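Local coordinates for putative uncharacterized protein (Coprinopsis cinerea, PDB 3W9A) that probably hydrolyses beta-glucans, as the beta-jelly-roll catalytic domain of a fungal glycoside hydrolase of family 131, at residues E80-T85 with D198-V203. Sequence-based numbering, arbitrary orientation.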
ATOM      1  N   GLU A  80      -9.473   1.521  -2.293  1.00 10.58           N
ATOM      2  CA  GLU A  80      -8.172   1.588  -2.966  1.00 10.83           C
ATOM      3  C   GLU A  80      -7.994   2.940  -3.648  1.00 10.62           C
ATOM      4  O   GLU A  80      -8.882   3.403  -4.359  1.00 10.83           O
ATOM      5  CB  GLU A  80      -8.045   0.456  -3.996  1.00 11.42           C
ATOM      6  CG  GLU A  80      -8.898  -0.740  -3.622  1.00 12.39           C
ATOM      7  CD  GLU A  80      -8.844  -1.908  -4.574  1.00 12.83           C
ATOM      8  OE1 GLU A  80      -8.324  -1.791  -5.696  1.00 13.13           O
ATOM      9  OE2 GLU A  80      -9.340  -2.978  -4.166  1.00 13.12           O
ATOM     10  N   LEU A  81      -6.851   3.561  -3.425  1.00 10.23           N
ATOM     11  CA  LEU A  81      -6.445   4.735  -4.204  1.00 10.12           C
ATOM     12  C   LEU A  81      -5.445   4.304  -5.250  1.00  9.93           C
ATOM     13  O   LEU A  81      -4.845   3.235  -5.128  1.00  9.27           O
ATOM     14  CB  LEU A  81      -5.796   5.763  -3.278  1.00 10.27           C
ATOM     15  CG  LEU A  81      -6.703   6.355  -2.198  1.00 10.32           C
ATOM     16  CD1 LEU A  81      -5.895   6.692  -0.950  1.00 10.54           C
ATOM     17  CD2 LEU A  81      -7.449   7.581  -2.711  1.00 10.48           C
ATOM     18  N   ILE A  82      -5.259   5.137  -6.264  1.00  9.80           N
ATOM     19  CA  ILE A  82      -4.292   4.887  -7.325  1.00  9.79           C
ATOM     20  C   ILE A  82      -3.445   6.140  -7.503  1.00  9.70           C
ATOM     21  O   ILE A  82      -3.952   7.250  -7.378  1.00  9.29           O
ATOM     22  CB  ILE A  82      -4.962   4.605  -8.680  1.00 10.31           C
ATOM     23  CG1 ILE A  82      -6.060   3.532  -8.567  1.00 11.11           C
ATOM     24  CG2 ILE A  82      -3.930   4.253  -9.748  1.00  9.94           C
ATOM     25  CD1 ILE A  82      -5.555   2.123  -8.380  1.00 11.48           C
ATOM     26  N   PRO A  83      -2.142   5.974  -7.740  1.00  9.71           N
ATOM     27  CA  PRO A  83      -1.348   7.170  -7.978  1.00  9.77           C
ATOM     28  C   PRO A  83      -1.864   7.965  -9.158  1.00  9.71           C
ATOM     29  O   PRO A  83      -2.214   7.383 -10.182  1.00  9.60           O
ATOM     30  CB  PRO A  83       0.037   6.610  -8.292  1.00  9.66           C
ATOM     31  CG  PRO A  83       0.090   5.336  -7.524  1.00  9.75           C
ATOM     32  CD  PRO A  83      -1.303   4.772  -7.652  1.00  9.62           C
ATOM     33  N   GLN A  84      -1.926   9.278  -8.988  1.00  9.84           N
ATOM     34  CA  GLN A  84      -2.188  10.203 -10.081  1.00 10.00           C
ATOM     35  C   GLN A  84      -0.869  10.855 -10.456  1.00 10.07           C
ATOM     36  O   GLN A  84      -0.275  11.554  -9.633  1.00 10.08           O
ATOM     37  CB  GLN A  84      -3.180  11.281  -9.645  1.00 10.29           C
ATOM     38  CG  GLN A  84      -3.453  12.362 -10.700  1.00 10.42           C
ATOM     39  CD  GLN A  84      -4.224  11.820 -11.887  1.00 10.66           C
ATOM     40  OE1 GLN A  84      -5.348  11.346 -11.753  1.00 10.97           O
ATOM     41  NE2 GLN A  84      -3.649  11.951 -13.066  1.00 11.14           N
ATOM     42  N   THR A  85      -0.413  10.619 -11.690  1.00 10.20           N
ATOM     43  CA  THR A  85       0.831  11.201 -12.205  1.00 10.24           C
ATOM     44  C   THR A  85       0.840  11.161 -13.712  1.00 10.55           C
ATOM     45  O   THR A  85       0.171  10.326 -14.305  1.00 10.25           O
ATOM     46  CB  THR A  85       2.075  10.432 -11.695  1.00 10.41           C
ATOM     47  OG1 THR A  85       3.261  11.000 -12.242  1.00 10.25           O
ATOM     48  CG2 THR A  85       2.022   8.951 -12.061  1.00 10.39           C
ATOM     49  N   ASP A 198      -2.364   1.920 -12.299  1.00 11.85           N
ATOM     50  CA  ASP A 198      -2.891   0.612 -11.913  1.00 11.59           C
ATOM     51  C   ASP A 198      -2.223   0.006 -10.661  1.00 11.12           C
ATOM     52  O   ASP A 198      -2.315  -1.190 -10.439  1.00 10.54           O
ATOM     53  CB  ASP A 198      -2.781  -0.351 -13.100  1.00 11.95           C
ATOM     54  CG  ASP A 198      -1.341  -0.629 -13.495  1.00 12.15           C
ATOM     55  OD1 ASP A 198      -0.428  -0.131 -12.797  1.00 11.89           O
ATOM     56  OD2 ASP A 198      -1.137  -1.336 -14.511  1.00 12.41           O
ATOM     57  N   PHE A 199      -1.589   0.842  -9.842  1.00 10.78           N
ATOM     58  CA  PHE A 199      -1.108   0.407  -8.556  1.00 10.83           C
ATOM     59  C   PHE A 199      -2.103   0.797  -7.455  1.00 10.95           C
ATOM     60  O   PHE A 199      -2.452   1.978  -7.294  1.00 11.48           O
ATOM     61  CB  PHE A 199       0.271   0.986  -8.282  1.00 10.69           C
ATOM     62  CG  PHE A 199       0.873   0.497  -6.994  1.00 10.70           C
ATOM     63  CD1 PHE A 199       1.228  -0.845  -6.848  1.00 10.70           C
ATOM     64  CD2 PHE A 199       1.075   1.354  -5.930  1.00 10.58           C
ATOM     65  CE1 PHE A 199       1.762  -1.302  -5.668  1.00 10.56           C
ATOM     66  CE2 PHE A 199       1.616   0.891  -4.737  1.00 10.66           C
ATOM     67  CZ  PHE A 199       1.960  -0.443  -4.612  1.00 10.57           C
ATOM     68  N   HIS A 200      -2.555  -0.197  -6.701  1.00 11.01           N
ATOM     69  CA  HIS A 200      -3.680  -0.037  -5.789  1.00 10.94           C
ATOM     70  C   HIS A 200      -3.191   0.171  -4.381  1.00 11.30           C
ATOM     71  O   HIS A 200      -2.778  -0.775  -3.711  1.00 10.99           O
ATOM     72  CB  HIS A 200      -4.620  -1.241  -5.884  1.00 10.75           C
ATOM     73  CG  HIS A 200      -5.280  -1.358  -7.224  1.00 10.69           C
ATOM     74  ND1 HIS A 200      -6.652  -1.383  -7.392  1.00 10.47           N
ATOM     75  CD2 HIS A 200      -4.749  -1.381  -8.470  1.00 10.23           C
ATOM     76  CE1 HIS A 200      -6.928  -1.474  -8.678  1.00 10.30           C
ATOM     77  NE2 HIS A 200      -5.791  -1.472  -9.352  1.00 10.13           N
ATOM     78  N   VAL A 201      -3.213   1.429  -3.952  1.00 11.06           N
ATOM     79  CA  VAL A 201      -2.823   1.766  -2.601  1.00 11.27           C
ATOM     80  C   VAL A 201      -4.053   1.556  -1.719  1.00 11.00           C
ATOM     81  O   VAL A 201      -4.890   2.440  -1.586  1.00 10.98           O
ATOM     82  CB  VAL A 201      -2.326   3.215  -2.497  1.00 11.08           C
ATOM     83  CG1 VAL A 201      -1.993   3.563  -1.062  1.00 11.21           C
ATOM     84  CG2 VAL A 201      -1.108   3.427  -3.393  1.00 11.23           C
ATOM     85  N   GLY A 202      -4.154   0.379  -1.130  1.00 10.97           N
ATOM     86  CA  GLY A 202      -5.332   0.011  -0.359  1.00 10.87           C
ATOM     87  C   GLY A 202      -5.548  -1.483  -0.245  1.00 11.00           C
ATOM     88  O   GLY A 202      -4.596  -2.267  -0.326  1.00 11.02           O
ATOM     89  N   VAL A 203      -6.812  -1.866  -0.060  1.00 10.99           N
ATOM     90  CA  VAL A 203      -7.158  -3.222   0.372  1.00 11.30           C
ATOM     91  C   VAL A 203      -8.360  -3.752  -0.352  1.00 10.95           C
ATOM     92  O   VAL A 203      -9.373  -3.056  -0.471  1.00 11.03           O
ATOM     93  CB  VAL A 203      -7.530  -3.259   1.866  1.00 11.56           C
ATOM     94  CG1 VAL A 203      -7.728  -4.696   2.326  1.00 11.93           C
ATOM     95  CG2 VAL A 203      -6.456  -2.584   2.685  1.00 11.79           C
TER
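The imidazole of His200 has Ile82 CD1 over one face and the carboxylate of Glu80 at its edge, where Asp198 O also lies in plane. Ile82 CD1 sits almost on the ring normal, 3.5 Å from the centroid of the His200 ring, a CH-pi contact. Phe118 also stacks on this ring. At the edge, His200 ND1 donates to Glu80 OE1 in a very short hydrogen bond (2.4 Å), whose exact length is doubtful. The N-H points fairly straight at the oxygen (159°), but the carboxylate plane is turned 72° from the ring plane. The CG of His200 is anti to its carbonyl carbon (chi1 -65°), which sets the ring alongside Ile82. Pro83 CG lies near the plane of the Phe199 ring, at its edge, and Tyr96 packs edge-to-face with the Phe199 ring.

The short strand 199-201 pairs antiparallel with the end of strand 77-83, which also pairs with strand 30-34, while strand 114-119 pairs with 199-201. Leu81 N bonds to Val201 O at 2.9 Å, and Val201 N to Leu81 O at 2.7 Å. Leu81 and Val201 put their side chains on the same sheet face. Glu80 and Gly202 form the next, non-hydrogen-bonded pair, with CA atoms 4.2 Å apart. A side chain at Gly202, where the chain turns a corner, would run into Glu80 CA.

An alanine in place of His200 would probably leave Glu80 OE1 without this donor and open a gap under Ile82 CD1. Glu80 OE2 forms a salt bridge with Arg78, so each carboxylate oxygen has a partner. His200 NE2 bonds to a glycerol, likely left from crystallisation. The bond at ND1 probably limits rotation of the imidazole, while NE2 can reach a small polar ligand, consistent with a pocket in the jelly roll.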